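Local coordinates for adhesion and penetration protein autotransporter (Haemophilus influenzae, PDB 3SYJ) that promotes bacterial aggregation and adherence to host cells, and probably acts as a serine protease at the bacterial surface, at residues 9-17 against 176-184; 43-54 against 221-232. All coordinates share one frame; numbering follows the deposited sequence.

Interaction 1 of 2, residues 9-17 against 176-184; sequences YQYYRDFAE and HYLTAGNTH
A16 and A180 meet methyl to methyl, CB to CB at 3.6 Å, where helix 9-17 crosses strand 179-182 almost at a right angle (92°). The small residues suit this place: the two axes approach to 5.8 Å, which leaves little depth between them. The A180 methyl enters a hollow made by CA and CB of A16 and CD2 of F15, and L178 CB fits between A16 CB and E17. On one side of this pair F15 sets its CG anti to the backbone N (chi1 -154°), which swings the ring out over the strand; G181 CA sits over its face, 3.7 Å from the F15 centroid, in a CH-pi contact. The Y12 ring edge lies at A180 O, alongside a weak hydrogen bond from A180 N to Y12 O (3.3 Å). On the other side R13 folds back at chi2 and chi3, bringing NE into a weak hydrogen bond with L178 O (3.2 Å) and one guanidinium face against Y177 CD1, while R13 NH2 makes an in-plane salt bridge with E17 OE2 (3.5 Å). That OE2 also shares a water with L178 N; OE1 pairs with R56. Farther out, the Y9 and Y177 hydroxyls hydrogen-bond, OH to OH at 3.0 Å. Within the protease domain, 179-182 is an outermost strand of an antiparallel sheet; the helix lies across it and reaches strand 151-155 through F15 on V152 and A16 on I154.

Interaction 2 of 2, residues 43-54 against 221-232; sequences MTKAPMIDFSVV and PMFIYDAEKQKW
I49 fills the apolar centre between F223 and W232. With CG1 anti to the backbone N (chi1 -168°), its chain extends so that CD1 lies over the face of F223, 3.8 Å from the ring centroid, while CB stands 3.6 Å from the centroid of the five-membered ring of W232, almost on the ring normal. Isoleucine suits the place: its CB-CG1-CD1 arm spans both rings and its branch CG2 covers the F51 face. F51 turns its edge toward the F223 face, the planes 64° apart, and V54 CG2 closes the rim at F223 CZ (3.6 Å). The three rings of F223, Y225 and W232 rise from strands 221-226 and 231-238, a hairpin of the protease domain whose turn carries a G1 beta bulge at Q230 and K231 opposite D226; the irregular chain 43-54 lies over it. A46 offers just a methyl: CB sits over the centre of the Y225 ring, 3.3 Å from its centroid. M43 SD meets the edge of W232 at CZ2 (3.8 Å), a Met-aromatic contact. At the polar edge the indole N-H of W232 points straight at the carbonyl of P47, NE1 to O being 2.7 Å with an angle of 180° at the hydrogen.

From the N terminus, helix 9-17 pairs with strand 179-182, and interaction 1 so closes a loop of 158 residues. The chain 43-54 lies inside that loop, but its partner 221-232 comes after it, and interaction 2 closes a loop of 166 residues: the two contacts cross rather than nest. Both reach the same antiparallel sheet, interaction 1 at its outermost strand 179-182 and interaction 2 at strands 221-226 and 231-238, with 151-155 lying between 179-182 and 221-226. They also touch directly: F15 O packs against F51 CD2 (3.3 Å), and T183 CG2 meets M222 CG. Together they bind two early pieces of the protease domain to its later sheet.

Interaction 1 of 2, residues 9-17 against 176-184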
loop_
_atom_site.group_PDB
_atom_site.type_symbol
_atom_site.label_atom_id
_atom_site.label_comp_id
_atom_site.label_asym_id
_atom_site.label_seq_id
_atom_site.Cartn_x
_atom_site.Cartn_y
_atom_site.Cartn_z
ATOM N N TYR A 9 -36.883 -16.441 -43.181
ATOM C CA TYR A 9 -37.329 -15.225 -43.846
ATOM C C TYR A 9 -36.607 -14.027 -43.250
ATOM O O TYR A 9 -36.371 -13.038 -43.938
ATOM C CB TYR A 9 -38.838 -15.052 -43.679
ATOM C CG TYR A 9 -39.502 -14.201 -44.740
ATOM C CD1 TYR A 9 -39.245 -14.399 -46.091
ATOM C CD2 TYR A 9 -40.418 -13.224 -44.389
ATOM C CE1 TYR A 9 -39.877 -13.625 -47.066
ATOM C CE2 TYR A 9 -41.050 -12.449 -45.350
ATOM C CZ TYR A 9 -40.780 -12.651 -46.678
ATOM O OH TYR A 9 -41.416 -11.869 -47.608
ATOM N N GLN A 10 -36.241 -14.125 -41.972
ATOM C CA GLN A 10 -35.585 -13.015 -41.287
ATOM C C GLN A 10 -34.347 -12.502 -42.024
ATOM O O GLN A 10 -34.090 -11.296 -42.034
ATOM C CB GLN A 10 -35.233 -13.375 -39.846
ATOM C CG GLN A 10 -34.958 -12.152 -38.978
ATOM C CD GLN A 10 -36.197 -11.274 -38.780
ATOM O OE1 GLN A 10 -37.298 -11.777 -38.552
ATOM N NE2 GLN A 10 -36.013 -9.956 -38.856
ATOM N N TYR A 11 -33.588 -13.405 -42.644
ATOM C CA TYR A 11 -32.396 -12.993 -43.390
ATOM C C TYR A 11 -32.743 -11.942 -44.433
ATOM O O TYR A 11 -32.102 -10.909 -44.537
ATOM C CB TYR A 11 -31.746 -14.183 -44.095
ATOM C CG TYR A 11 -30.873 -15.040 -43.216
ATOM C CD1 TYR A 11 -29.593 -14.625 -42.855
ATOM C CD2 TYR A 11 -31.313 -16.281 -42.771
ATOM C CE1 TYR A 11 -28.786 -15.425 -42.054
ATOM C CE2 TYR A 11 -30.521 -17.083 -41.979
ATOM C CZ TYR A 11 -29.263 -16.655 -41.624
ATOM O OH TYR A 11 -28.488 -17.467 -40.836
ATOM N N TYR A 12 -33.773 -12.219 -45.207
ATOM C CA TYR A 12 -34.155 -11.334 -46.284
ATOM C C TYR A 12 -34.725 -10.018 -45.769
ATOM O O TYR A 12 -34.627 -8.986 -46.427
ATOM C CB TYR A 12 -35.188 -12.036 -47.151
ATOM C CG TYR A 12 -34.718 -13.338 -47.757
ATOM C CD1 TYR A 12 -33.992 -13.355 -48.947
ATOM C CD2 TYR A 12 -35.013 -14.551 -47.153
ATOM C CE1 TYR A 12 -33.572 -14.550 -49.515
ATOM C CE2 TYR A 12 -34.602 -15.750 -47.711
ATOM C CZ TYR A 12 -33.881 -15.745 -48.891
ATOM O OH TYR A 12 -33.475 -16.943 -49.440
ATOM N N ARG A 13 -35.355 -10.060 -44.606
ATOM C CA ARG A 13 -35.907 -8.847 -44.024
ATOM C C ARG A 13 -34.778 -7.993 -43.450
ATOM O O ARG A 13 -34.711 -6.798 -43.713
ATOM C CB ARG A 13 -36.935 -9.180 -42.943
ATOM C CG ARG A 13 -38.221 -9.821 -43.460
ATOM C CD ARG A 13 -39.003 -8.897 -44.375
ATOM N NE ARG A 13 -38.905 -7.508 -43.946
ATOM C CZ ARG A 13 -39.566 -6.997 -42.918
ATOM N NH1 ARG A 13 -40.378 -7.785 -42.236
ATOM N NH2 ARG A 13 -39.414 -5.721 -42.566
ATOM N N ASP A 14 -33.889 -8.614 -42.681
ATOM C CA ASP A 14 -32.758 -7.901 -42.088
ATOM C C ASP A 14 -31.883 -7.281 -43.176
ATOM O O ASP A 14 -31.429 -6.137 -43.053
ATOM C CB ASP A 14 -31.927 -8.831 -41.195
ATOM C CG ASP A 14 -32.583 -9.087 -39.836
ATOM O OD1 ASP A 14 -33.603 -8.424 -39.535
ATOM O OD2 ASP A 14 -32.080 -9.946 -39.073
ATOM N N PHE A 15 -31.661 -8.044 -44.241
ATOM C CA PHE A 15 -30.865 -7.602 -45.384
ATOM C C PHE A 15 -31.395 -6.258 -45.894
ATOM O O PHE A 15 -30.633 -5.307 -46.055
ATOM C CB PHE A 15 -30.911 -8.660 -46.502
ATOM C CG PHE A 15 -29.715 -8.643 -47.420
ATOM C CD1 PHE A 15 -28.579 -9.379 -47.115
ATOM C CD2 PHE A 15 -29.731 -7.905 -48.595
ATOM C CE1 PHE A 15 -27.481 -9.375 -47.959
ATOM C CE2 PHE A 15 -28.635 -7.895 -49.446
ATOM C CZ PHE A 15 -27.509 -8.634 -49.130
ATOM N N ALA A 16 -32.708 -6.179 -46.114
ATOM C CA ALA A 16 -33.314 -4.978 -46.688
ATOM C C ALA A 16 -33.262 -3.781 -45.738
ATOM O O ALA A 16 -33.135 -2.638 -46.178
ATOM C CB ALA A 16 -34.739 -5.254 -47.101
ATOM N N GLU A 17 -33.368 -4.050 -44.439
ATOM C CA GLU A 17 -33.399 -2.987 -43.438
ATOM C C GLU A 17 -32.011 -2.684 -42.866
ATOM O O GLU A 17 -31.888 -1.864 -41.960
ATOM C CB GLU A 17 -34.359 -3.342 -42.285
ATOM C CG GLU A 17 -35.766 -3.811 -42.704
ATOM C CD GLU A 17 -36.592 -2.733 -43.403
ATOM O OE1 GLU A 17 -36.277 -1.528 -43.269
ATOM O OE2 GLU A 17 -37.575 -3.098 -44.086
ATOM N N HIS A 176 -46.131 -3.623 -49.097
ATOM C CA HIS A 176 -46.347 -3.770 -47.661
ATOM C C HIS A 176 -45.034 -3.602 -46.913
ATOM O O HIS A 176 -44.984 -2.947 -45.881
ATOM C CB HIS A 176 -46.934 -5.142 -47.327
ATOM C CG HIS A 176 -48.392 -5.280 -47.638
ATOM N ND1 HIS A 176 -49.291 -5.848 -46.759
ATOM C CD2 HIS A 176 -49.107 -4.939 -48.738
ATOM C CE1 HIS A 176 -50.496 -5.847 -47.300
ATOM N NE2 HIS A 176 -50.411 -5.299 -48.500
ATOM N N TYR A 177 -43.974 -4.220 -47.427
ATOM C CA TYR A 177 -42.652 -4.115 -46.822
ATOM C C TYR A 177 -41.538 -4.487 -47.809
ATOM O O TYR A 177 -41.798 -4.957 -48.925
ATOM C CB TYR A 177 -42.560 -4.972 -45.553
ATOM C CG TYR A 177 -42.881 -6.437 -45.797
ATOM C CD1 TYR A 177 -41.915 -7.305 -46.292
ATOM C CD2 TYR A 177 -44.150 -6.936 -45.555
ATOM C CE1 TYR A 177 -42.205 -8.637 -46.535
ATOM C CE2 TYR A 177 -44.452 -8.252 -45.789
ATOM C CZ TYR A 177 -43.477 -9.100 -46.279
ATOM O OH TYR A 177 -43.794 -10.416 -46.513
ATOM N N LEU A 178 -40.296 -4.263 -47.390
ATOM C CA LEU A 178 -39.142 -4.510 -48.242
ATOM C C LEU A 178 -38.557 -5.894 -48.005
ATOM O O LEU A 178 -38.510 -6.367 -46.874
ATOM C CB LEU A 178 -38.060 -3.464 -47.969
ATOM C CG LEU A 178 -38.416 -2.010 -48.286
ATOM C CD1 LEU A 178 -37.435 -1.093 -47.600
ATOM C CD2 LEU A 178 -38.444 -1.760 -49.792
ATOM N N THR A 179 -38.114 -6.539 -49.079
ATOM C CA THR A 179 -37.273 -7.726 -48.966
ATOM C C THR A 179 -36.100 -7.529 -49.897
ATOM O O THR A 179 -36.195 -6.769 -50.861
ATOM C CB THR A 179 -37.999 -9.026 -49.359
ATOM O OG1 THR A 179 -38.520 -8.910 -50.689
ATOM C CG2 THR A 179 -39.128 -9.319 -48.393
ATOM N N ALA A 180 -34.994 -8.215 -49.624
ATOM C CA ALA A 180 -33.777 -7.995 -50.387
ATOM C C ALA A 180 -32.804 -9.159 -50.238
ATOM O O ALA A 180 -33.008 -10.048 -49.424
ATOM C CB ALA A 180 -33.117 -6.692 -49.954
ATOM N N GLY A 181 -31.739 -9.143 -51.030
ATOM C CA GLY A 181 -30.695 -10.155 -50.944
ATOM C C GLY A 181 -29.747 -9.890 -52.092
ATOM O O GLY A 181 -29.878 -8.864 -52.753
ATOM N N ASN A 182 -28.796 -10.775 -52.350
ATOM C CA ASN A 182 -28.032 -10.631 -53.589
ATOM C C ASN A 182 -28.919 -10.975 -54.786
ATOM O O ASN A 182 -29.975 -11.588 -54.621
ATOM C CB ASN A 182 -26.726 -11.435 -53.584
ATOM C CG ASN A 182 -26.938 -12.918 -53.356
ATOM O OD1 ASN A 182 -26.957 -13.387 -52.221
ATOM N ND2 ASN A 182 -27.067 -13.672 -54.445
ATOM N N THR A 183 -28.526 -10.553 -55.982
ATOM C CA THR A 183 -29.316 -10.878 -57.168
ATOM C C THR A 183 -29.064 -12.317 -57.603
ATOM O O THR A 183 -28.132 -12.970 -57.126
ATOM C CB THR A 183 -28.982 -9.960 -58.352
ATOM O OG1 THR A 183 -27.655 -10.238 -58.825
ATOM C CG2 THR A 183 -29.076 -8.510 -57.929
ATOM N N HIS A 184 -29.893 -12.804 -58.515
ATOM C CA HIS A 184 -29.644 -14.095 -59.136
ATOM C C HIS A 184 -28.422 -13.993 -60.035
ATOM O O HIS A 184 -27.815 -12.923 -60.157
ATOM C CB HIS A 184 -30.867 -14.564 -59.932
ATOM C CG HIS A 184 -31.904 -15.241 -59.092
ATOM N ND1 HIS A 184 -31.782 -16.551 -58.676
ATOM C CD2 HIS A 184 -33.067 -14.787 -58.568
ATOM C CE1 HIS A 184 -32.830 -16.876 -57.940
ATOM N NE2 HIS A 184 -33.623 -15.824 -57.859
HETATM O O HOH W 1 -40.060 -2.373 -45.184
#

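Interaction 2 of 2, residues 43-54 against 221-232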
loop_
_atom_site.group_PDB
_atom_site.type_symbol
_atom_site.label_atom_id
_atom_site.label_comp_id
_atom_site.label_asym_id
_atom_site.label_seq_id
_atom_site.Cartn_x
_atom_site.Cartn_y
_atom_site.Cartn_z
ATOM N N MET A 43 -21.307 -11.110 -48.380
ATOM C CA MET A 43 -20.461 -9.909 -48.356
ATOM C C MET A 43 -19.008 -10.213 -47.982
ATOM O O MET A 43 -18.451 -9.607 -47.061
ATOM C CB MET A 43 -21.037 -8.850 -47.408
ATOM C CG MET A 43 -22.377 -8.292 -47.854
ATOM S SD MET A 43 -22.282 -7.485 -49.469
ATOM C CE MET A 43 -23.778 -8.104 -50.244
ATOM N N THR A 44 -18.400 -11.151 -48.705
ATOM C CA THR A 44 -17.009 -11.516 -48.462
ATOM C C THR A 44 -16.101 -10.631 -49.301
ATOM O O THR A 44 -14.917 -10.498 -49.013
ATOM C CB THR A 44 -16.716 -13.001 -48.797
ATOM O OG1 THR A 44 -16.905 -13.233 -50.198
ATOM C CG2 THR A 44 -17.633 -13.922 -48.011
ATOM N N LYS A 45 -16.669 -10.022 -50.338
ATOM C CA LYS A 45 -15.889 -9.209 -51.262
ATOM C C LYS A 45 -16.349 -7.744 -51.367
ATOM O O LYS A 45 -15.858 -6.995 -52.210
ATOM C CB LYS A 45 -15.845 -9.876 -52.633
ATOM C CG LYS A 45 -15.141 -11.208 -52.584
ATOM C CD LYS A 45 -15.370 -12.040 -53.836
ATOM C CE LYS A 45 -14.467 -13.274 -53.819
ATOM N NZ LYS A 45 -14.694 -14.197 -54.966
ATOM N N ALA A 46 -17.270 -7.335 -50.498
ATOM C CA ALA A 46 -17.671 -5.938 -50.417
ATOM C C ALA A 46 -18.263 -5.679 -49.053
ATOM O O ALA A 46 -18.838 -6.582 -48.451
ATOM C CB ALA A 46 -18.679 -5.602 -51.503
ATOM N N PRO A 47 -18.107 -4.448 -48.545
ATOM C CA PRO A 47 -18.800 -4.066 -47.314
ATOM C C PRO A 47 -20.291 -3.982 -47.617
ATOM O O PRO A 47 -20.651 -3.529 -48.708
ATOM C CB PRO A 47 -18.243 -2.667 -47.018
ATOM C CG PRO A 47 -16.995 -2.554 -47.853
ATOM C CD PRO A 47 -17.271 -3.355 -49.069
ATOM N N MET A 48 -21.137 -4.434 -46.694
ATOM C CA MET A 48 -22.589 -4.422 -46.905
ATOM C C MET A 48 -23.097 -3.064 -47.391
ATOM O O MET A 48 -22.802 -2.029 -46.793
ATOM C CB MET A 48 -23.328 -4.798 -45.618
ATOM C CG MET A 48 -24.840 -4.757 -45.742
ATOM S SD MET A 48 -25.534 -6.044 -46.820
ATOM C CE MET A 48 -27.286 -5.743 -46.598
ATOM N N ILE A 49 -23.880 -3.085 -48.465
ATOM C CA ILE A 49 -24.449 -1.886 -49.070
ATOM C C ILE A 49 -25.262 -1.052 -48.060
ATOM O O ILE A 49 -25.819 -1.581 -47.103
ATOM C CB ILE A 49 -25.343 -2.293 -50.274
ATOM C CG1 ILE A 49 -25.724 -1.090 -51.131
ATOM C CG2 ILE A 49 -26.588 -3.040 -49.804
ATOM C CD1 ILE A 49 -26.489 -1.467 -52.386
ATOM N N ASP A 50 -25.321 0.257 -48.265
ATOM C CA ASP A 50 -26.153 1.113 -47.433
ATOM C C ASP A 50 -27.456 1.294 -48.188
ATOM O O ASP A 50 -27.500 2.019 -49.181
ATOM C CB ASP A 50 -25.468 2.463 -47.218
ATOM C CG ASP A 50 -26.217 3.375 -46.239
ATOM O OD1 ASP A 50 -27.448 3.235 -46.062
ATOM O OD2 ASP A 50 -25.561 4.262 -45.651
ATOM N N PHE A 51 -28.509 0.620 -47.737
ATOM C CA PHE A 51 -29.790 0.655 -48.443
ATOM C C PHE A 51 -30.609 1.924 -48.127
ATOM O O PHE A 51 -31.720 2.097 -48.633
ATOM C CB PHE A 51 -30.624 -0.599 -48.137
ATOM C CG PHE A 51 -30.320 -1.788 -49.031
ATOM C CD1 PHE A 51 -30.237 -1.643 -50.418
ATOM C CD2 PHE A 51 -30.175 -3.057 -48.483
ATOM C CE1 PHE A 51 -29.992 -2.733 -51.237
ATOM C CE2 PHE A 51 -29.932 -4.160 -49.300
ATOM C CZ PHE A 51 -29.829 -3.997 -50.679
ATOM N N SER A 52 -30.071 2.816 -47.301
ATOM C CA SER A 52 -30.804 4.035 -46.951
ATOM C C SER A 52 -31.117 4.923 -48.175
ATOM O O SER A 52 -31.996 5.777 -48.116
ATOM C CB SER A 52 -30.074 4.825 -45.858
ATOM O OG SER A 52 -28.930 5.487 -46.370
ATOM N N VAL A 53 -30.417 4.694 -49.283
ATOM C CA VAL A 53 -30.663 5.448 -50.517
ATOM C C VAL A 53 -31.905 4.957 -51.265
ATOM O O VAL A 53 -32.340 5.571 -52.247
ATOM C CB VAL A 53 -29.466 5.366 -51.481
ATOM C CG1 VAL A 53 -28.191 5.779 -50.769
ATOM C CG2 VAL A 53 -29.338 3.955 -52.044
ATOM N N VAL A 54 -32.464 3.844 -50.804
ATOM C CA VAL A 54 -33.687 3.297 -51.385
ATOM C C VAL A 54 -34.922 3.818 -50.656
ATOM O O VAL A 54 -34.974 3.826 -49.419
ATOM C CB VAL A 54 -33.694 1.755 -51.337
ATOM C CG1 VAL A 54 -35.021 1.208 -51.872
ATOM C CG2 VAL A 54 -32.509 1.201 -52.117
ATOM N N PRO A 221 -34.570 -0.900 -57.403
ATOM C CA PRO A 221 -33.188 -0.755 -57.852
ATOM C C PRO A 221 -32.369 -2.032 -57.742
ATOM O O PRO A 221 -32.621 -2.888 -56.900
ATOM C CB PRO A 221 -32.610 0.264 -56.862
ATOM C CG PRO A 221 -33.606 0.363 -55.732
ATOM C CD PRO A 221 -34.695 -0.623 -55.964
ATOM N N MET A 222 -31.352 -2.125 -58.581
ATOM C CA MET A 222 -30.414 -3.226 -58.535
ATOM C C MET A 222 -29.034 -2.579 -58.494
ATOM O O MET A 222 -28.757 -1.656 -59.258
ATOM C CB MET A 222 -30.624 -4.112 -59.767
ATOM C CG MET A 222 -29.632 -5.232 -59.966
ATOM S SD MET A 222 -28.442 -4.885 -61.268
ATOM C CE MET A 222 -27.033 -4.508 -60.273
ATOM N N PHE A 223 -28.186 -3.039 -57.578
ATOM C CA PHE A 223 -26.899 -2.402 -57.324
ATOM C C PHE A 223 -25.749 -3.342 -57.620
ATOM O O PHE A 223 -25.860 -4.550 -57.428
ATOM C CB PHE A 223 -26.802 -1.971 -55.858
ATOM C CG PHE A 223 -27.902 -1.058 -55.419
ATOM C CD1 PHE A 223 -27.736 0.317 -55.465
ATOM C CD2 PHE A 223 -29.104 -1.572 -54.959
ATOM C CE1 PHE A 223 -28.754 1.172 -55.060
ATOM C CE2 PHE A 223 -30.126 -0.728 -54.548
ATOM C CZ PHE A 223 -29.946 0.652 -54.600
ATOM N N ILE A 224 -24.630 -2.788 -58.073
ATOM C CA ILE A 224 -23.458 -3.603 -58.344
ATOM C C ILE A 224 -22.234 -3.022 -57.649
ATOM O O ILE A 224 -22.078 -1.800 -57.557
ATOM C CB ILE A 224 -23.223 -3.785 -59.870
ATOM C CG1 ILE A 224 -22.274 -4.963 -60.146
ATOM C CG2 ILE A 224 -22.746 -2.479 -60.521
ATOM C CD1 ILE A 224 -22.179 -5.343 -61.610
ATOM N N TYR A 225 -21.382 -3.896 -57.124
ATOM C CA TYR A 225 -20.179 -3.428 -56.457
ATOM C C TYR A 225 -19.001 -3.344 -57.421
ATOM O O TYR A 225 -18.594 -4.350 -58.003
ATOM C CB TYR A 225 -19.812 -4.334 -55.284
ATOM C CG TYR A 225 -18.706 -3.757 -54.410
ATOM C CD1 TYR A 225 -18.956 -2.676 -53.580
ATOM C CD2 TYR A 225 -17.424 -4.288 -54.424
ATOM C CE1 TYR A 225 -17.970 -2.141 -52.776
ATOM C CE2 TYR A 225 -16.422 -3.760 -53.625
ATOM C CZ TYR A 225 -16.704 -2.680 -52.800
ATOM O OH TYR A 225 -15.738 -2.137 -51.991
ATOM N N ASP A 226 -18.466 -2.134 -57.583
ATOM C CA ASP A 226 -17.234 -1.911 -58.331
ATOM C C ASP A 226 -16.047 -2.074 -57.381
ATOM O O ASP A 226 -15.835 -1.245 -56.503
ATOM C CB ASP A 226 -17.237 -0.506 -58.942
ATOM C CG ASP A 226 -16.080 -0.275 -59.901
ATOM O OD1 ASP A 226 -14.946 -0.707 -59.603
ATOM O OD2 ASP A 226 -16.303 0.351 -60.958
ATOM N N ALA A 227 -15.282 -3.146 -57.555
ATOM C CA ALA A 227 -14.196 -3.477 -56.631
ATOM C C ALA A 227 -12.960 -2.604 -56.843
ATOM O O ALA A 227 -12.166 -2.401 -55.924
ATOM C CB ALA A 227 -13.826 -4.948 -56.757
ATOM N N GLU A 228 -12.793 -2.099 -58.058
ATOM C CA GLU A 228 -11.677 -1.214 -58.348
ATOM C C GLU A 228 -11.895 0.128 -57.641
ATOM O O GLU A 228 -11.010 0.612 -56.933
ATOM C CB GLU A 228 -11.517 -1.069 -59.862
ATOM C CG GLU A 228 -11.803 -2.386 -60.590
ATOM C CD GLU A 228 -11.314 -2.419 -62.033
ATOM O OE1 GLU A 228 -11.542 -1.438 -62.774
ATOM O OE2 GLU A 228 -10.705 -3.441 -62.429
ATOM N N LYS A 229 -13.091 0.696 -57.793
ATOM C CA LYS A 229 -13.448 1.951 -57.131
ATOM C C LYS A 229 -13.767 1.767 -55.646
ATOM O O LYS A 229 -13.683 2.717 -54.868
ATOM C CB LYS A 229 -14.655 2.603 -57.813
ATOM C CG LYS A 229 -14.512 2.876 -59.307
ATOM C CD LYS A 229 -15.745 3.616 -59.818
ATOM C CE LYS A 229 -15.847 3.626 -61.336
ATOM N NZ LYS A 229 -14.829 4.482 -61.999
ATOM N N GLN A 230 -14.142 0.547 -55.268
ATOM C CA GLN A 230 -14.609 0.257 -53.914
ATOM C C GLN A 230 -15.915 0.982 -53.595
ATOM O O GLN A 230 -16.083 1.544 -52.513
ATOM C CB GLN A 230 -13.543 0.605 -52.874
ATOM C CG GLN A 230 -12.266 -0.189 -53.027
ATOM C CD GLN A 230 -11.614 -0.492 -51.695
ATOM O OE1 GLN A 230 -11.362 0.410 -50.887
ATOM N NE2 GLN A 230 -11.345 -1.776 -51.454
ATOM N N LYS A 231 -16.841 0.950 -54.543
ATOM C CA LYS A 231 -18.087 1.685 -54.426
ATOM C C LYS A 231 -19.225 0.750 -54.729
ATOM O O LYS A 231 -19.120 -0.077 -55.628
ATOM C CB LYS A 231 -18.150 2.789 -55.483
ATOM C CG LYS A 231 -17.758 4.172 -55.038
ATOM C CD LYS A 231 -18.013 5.173 -56.164
ATOM C CE LYS A 231 -18.034 6.597 -55.632
ATOM N NZ LYS A 231 -16.738 6.990 -54.999
ATOM N N TRP A 232 -20.323 0.893 -54.003
ATOM C CA TRP A 232 -21.584 0.391 -54.513
ATOM C C TRP A 232 -22.119 1.423 -55.505
ATOM O O TRP A 232 -22.046 2.633 -55.267
ATOM C CB TRP A 232 -22.580 0.135 -53.383
ATOM C CG TRP A 232 -22.327 -1.140 -52.616
ATOM C CD1 TRP A 232 -21.728 -1.262 -51.389
ATOM C CD2 TRP A 232 -22.672 -2.470 -53.026
ATOM N NE1 TRP A 232 -21.682 -2.590 -51.011
ATOM C CE2 TRP A 232 -22.255 -3.352 -52.000
ATOM C CE3 TRP A 232 -23.295 -3.005 -54.161
ATOM C CZ2 TRP A 232 -22.447 -4.733 -52.072
ATOM C CZ3 TRP A 232 -23.483 -4.391 -54.231
ATOM C CH2 TRP A 232 -23.059 -5.230 -53.195
#